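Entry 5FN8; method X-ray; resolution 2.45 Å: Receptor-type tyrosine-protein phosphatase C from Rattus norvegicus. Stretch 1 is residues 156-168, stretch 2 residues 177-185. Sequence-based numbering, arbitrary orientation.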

# COMPACT_ATOMS: atom_id res chain seq x y z
N ASN B 156 20.53 21.98 23.16
CA ASN B 156 20.51 22.61 24.48
C ASN B 156 20.00 21.69 25.62
O ASN B 156 19.25 22.12 26.51
N LEU B 157 20.45 20.42 25.59
CA LEU B 157 20.12 19.41 26.60
C LEU B 157 21.19 19.43 27.71
O LEU B 157 22.21 20.11 27.56
N TYR B 158 20.97 18.70 28.82
CA TYR B 158 21.97 18.60 29.89
C TYR B 158 23.07 17.63 29.41
O TYR B 158 22.79 16.79 28.54
N TYR B 159 24.31 17.81 29.92
CA TYR B 159 25.54 17.14 29.49
C TYR B 159 25.76 15.64 29.65
O TYR B 159 26.38 15.03 28.75
N SER B 160 25.32 15.03 30.76
CA SER B 160 25.52 13.58 30.92
C SER B 160 24.21 12.98 31.38
O SER B 160 24.09 12.49 32.51
N THR B 161 23.21 13.10 30.52
CA THR B 161 21.84 12.70 30.83
C THR B 161 21.27 11.68 29.85
O THR B 161 21.53 11.74 28.65
N ASP B 162 20.50 10.72 30.40
CA ASP B 162 19.76 9.71 29.63
C ASP B 162 18.43 10.36 29.23
O ASP B 162 17.71 10.93 30.08
N TYR B 163 18.11 10.28 27.94
CA TYR B 163 16.88 10.79 27.38
C TYR B 163 16.17 9.71 26.56
O TYR B 163 16.82 8.80 26.04
N GLU B 164 14.84 9.78 26.48
CA GLU B 164 14.08 8.90 25.61
C GLU B 164 13.40 9.74 24.55
O GLU B 164 12.99 10.88 24.81
N PHE B 165 13.42 9.22 23.33
CA PHE B 165 12.86 9.89 22.16
C PHE B 165 11.74 9.04 21.66
O PHE B 165 11.93 7.85 21.40
N LEU B 166 10.54 9.63 21.59
CA LEU B 166 9.32 8.97 21.16
C LEU B 166 8.80 9.69 19.94
O LEU B 166 8.43 10.85 20.04
N VAL B 167 8.82 9.02 18.77
CA VAL B 167 8.31 9.55 17.51
C VAL B 167 6.98 8.89 17.21
O VAL B 167 6.91 7.67 17.21
N TYR B 168 5.91 9.70 17.03
CA TYR B 168 4.56 9.23 16.64
C TYR B 168 4.26 9.84 15.28
O TYR B 168 4.69 10.97 14.99
N ASP B 177 1.11 4.51 17.33
CA ASP B 177 1.98 4.10 18.44
C ASP B 177 3.37 4.72 18.27
O ASP B 177 3.83 4.88 17.12
N PRO B 178 4.08 5.05 19.37
CA PRO B 178 5.43 5.60 19.22
C PRO B 178 6.51 4.55 19.00
O PRO B 178 6.43 3.42 19.51
N GLU B 179 7.54 4.94 18.28
CA GLU B 179 8.79 4.24 18.17
C GLU B 179 9.69 4.97 19.21
O GLU B 179 9.92 6.19 19.10
N ILE B 180 10.10 4.25 20.28
CA ILE B 180 10.90 4.74 21.40
C ILE B 180 12.37 4.33 21.27
O ILE B 180 12.67 3.15 21.02
N LYS B 181 13.28 5.29 21.44
CA LYS B 181 14.72 5.05 21.36
C LYS B 181 15.48 5.77 22.49
O LYS B 181 15.38 6.99 22.59
N PRO B 182 16.24 5.04 23.34
CA PRO B 182 17.06 5.75 24.35
C PRO B 182 18.31 6.36 23.72
O PRO B 182 18.86 5.81 22.77
N GLN B 183 18.73 7.51 24.22
CA GLN B 183 19.93 8.22 23.78
C GLN B 183 20.42 9.16 24.87
O GLN B 183 19.67 10.05 25.30
N SER B 184 21.67 8.96 25.31
CA SER B 184 22.34 9.80 26.31
C SER B 184 23.12 10.95 25.65
O SER B 184 23.40 10.91 24.45
N THR B 185 23.47 11.97 26.45
CA THR B 185 24.25 13.12 25.98
C THR B 185 25.74 13.00 26.33
O THR B 185 26.19 12.02 26.93

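A single threonine side chain can fasten the end of a β-ladder, and T185 is a clear example. Its CA-to-CB bond points toward the other stretch, and with chi1 in the p well its hydroxyl serves two backbone groups: T185 OG1 donates to Y158 O at 2.6 Å and accepts from T161 N at 2.9 Å. The hydroxyl thus ties together the loop that precedes the strand, while T185 N to T161 O (2.9 Å) continues the backbone pairing. The methyl group has a different environment, with T185 CG2 lying 3.8 Å from L157 CD1 and 3.7 Å from Y163 CE2. Y163, an m rotamer, is itself held by the loop, since Y158 N donates to Y163 OH at 3.0 Å.

Beyond this clasp the strands run antiparallel, and alternation sorts the side chains onto two faces. Y163, F165 and V167 share one with Q183, K181 and E179. Here the m rotamer of F165 brings its ring closer to the partner strand, with F165 CE1 3.5 Å from Q183 CB; Q183 (chi1 t) then leads its amide end away. The ends of K181 and E179 also lead away, and they meet in a salt bridge whose hydrogen bond, K181 NZ to E179 OE2 at 3.4 Å, is weak.

The other face carries D162, E164 and L166 opposite S184, P182 and I180. L166 and I180, both m at chi1, make an apolar contact between L166 CD2 and I180 CD1 at 3.8 Å. E164, in the p rotamer, reaches diagonally along the ladder, placing E164 OE1 3.3 Å from I180 CG2.

At the far end, the m rotamer of Y168 brings its ring against P178: P178 CB sits over one face, 3.7 Å from the centroid of the Y168 ring, in a CH-pi contact.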

# COMPACT_ATOMS: atom_id res chain seq x y z
CB ASN B 156 19.83 24.01 24.45
CG ASN B 156 20.37 24.96 23.37
OD1 ASN B 156 21.58 25.03 23.10
ND2 ASN B 156 19.47 25.72 22.75
CB LEU B 157 20.03 18.00 25.97
CG LEU B 157 19.04 17.77 24.82
CD1 LEU B 157 19.39 16.51 24.08
CD2 LEU B 157 17.59 17.64 25.32
CB TYR B 158 21.34 18.19 31.23
CG TYR B 158 20.41 19.23 31.82
CD1 TYR B 158 20.88 20.48 32.21
CD2 TYR B 158 19.07 18.94 32.07
CE1 TYR B 158 20.04 21.43 32.79
CE2 TYR B 158 18.21 19.89 32.63
CZ TYR B 158 18.70 21.13 33.00
OH TYR B 158 17.86 22.06 33.57
CB TYR B 159 26.80 17.93 29.90
CG TYR B 159 27.07 19.08 28.95
CD1 TYR B 159 27.56 18.85 27.67
CD2 TYR B 159 26.75 20.39 29.30
CE1 TYR B 159 27.78 19.90 26.77
CE2 TYR B 159 26.97 21.45 28.42
CZ TYR B 159 27.48 21.20 27.15
OH TYR B 159 27.68 22.22 26.25
CB SER B 160 26.69 13.28 31.86
OG SER B 160 27.94 13.36 31.19
CB THR B 161 21.00 13.98 31.02
OG1 THR B 161 21.68 14.85 31.94
CG2 THR B 161 19.57 13.70 31.52
CB ASP B 162 19.47 8.44 30.46
CG ASP B 162 20.66 7.82 31.17
OD1 ASP B 162 21.52 7.22 30.48
OD2 ASP B 162 20.70 7.89 32.42
CB TYR B 163 17.19 11.98 26.45
CG TYR B 163 17.58 13.26 27.18
CD1 TYR B 163 16.60 14.12 27.67
CD2 TYR B 163 18.91 13.63 27.31
CE1 TYR B 163 16.95 15.30 28.34
CE2 TYR B 163 19.27 14.82 27.95
CZ TYR B 163 18.28 15.65 28.47
OH TYR B 163 18.61 16.82 29.09
CB GLU B 164 13.16 7.85 26.30
CG GLU B 164 12.11 8.35 27.28
CD GLU B 164 10.87 7.49 27.51
OE1 GLU B 164 10.57 6.63 26.65
OE2 GLU B 164 10.18 7.70 28.54
CB PHE B 165 13.95 10.17 21.10
CG PHE B 165 15.06 11.04 21.66
CD1 PHE B 165 16.10 10.48 22.40
CD2 PHE B 165 15.07 12.41 21.45
CE1 PHE B 165 17.10 11.28 22.95
CE2 PHE B 165 16.10 13.21 21.97
CZ PHE B 165 17.09 12.64 22.74
CB LEU B 166 8.27 9.03 22.28
CG LEU B 166 8.61 8.39 23.64
CD1 LEU B 166 9.26 9.42 24.60
CD2 LEU B 166 7.34 7.89 24.29
CB VAL B 167 9.28 9.41 16.30
CG1 VAL B 167 8.64 10.02 15.03
CG2 VAL B 167 10.61 10.09 16.58
CB TYR B 168 3.45 9.79 17.56
CG TYR B 168 3.66 9.60 19.04
CD1 TYR B 168 4.61 10.35 19.74
CD2 TYR B 168 2.86 8.72 19.77
CE1 TYR B 168 4.80 10.19 21.11
CE2 TYR B 168 3.02 8.57 21.15
CZ TYR B 168 3.99 9.31 21.81
OH TYR B 168 4.09 9.16 23.17
CB ASP B 177 2.11 2.56 18.49
CG ASP B 177 0.91 1.81 19.03
OD1 ASP B 177 0.13 2.41 19.83
OD2 ASP B 177 0.79 0.60 18.74
CB PRO B 178 5.67 6.29 20.56
CG PRO B 178 4.90 5.49 21.53
CD PRO B 178 3.70 4.98 20.80
CB GLU B 179 9.35 4.31 16.74
CG GLU B 179 10.45 3.28 16.50
CD GLU B 179 10.10 1.85 16.85
OE1 GLU B 179 9.31 1.23 16.10
OE2 GLU B 179 10.57 1.36 17.90
CB ILE B 180 10.28 4.29 22.75
CG1 ILE B 180 8.78 4.66 22.83
CG2 ILE B 180 11.08 4.84 23.95
CD1 ILE B 180 8.01 4.15 24.05
CB LYS B 181 15.30 5.45 19.98
CG LYS B 181 14.81 4.63 18.79
CD LYS B 181 15.36 3.23 18.72
CE LYS B 181 14.65 2.39 17.68
NZ LYS B 181 13.99 1.21 18.31
CB PRO B 182 17.42 4.65 25.36
CG PRO B 182 17.36 3.37 24.58
CD PRO B 182 16.49 3.58 23.35
CB GLN B 183 19.70 8.97 22.46
CG GLN B 183 20.92 9.72 21.93
CD GLN B 183 21.83 8.90 21.05
OE1 GLN B 183 21.70 7.68 20.91
NE2 GLN B 183 22.78 9.57 20.41
CB SER B 184 23.28 8.96 27.18
OG SER B 184 22.62 8.34 28.27
CB THR B 185 23.66 14.44 26.48
OG1 THR B 185 23.50 14.37 27.90
CG2 THR B 185 22.33 14.78 25.80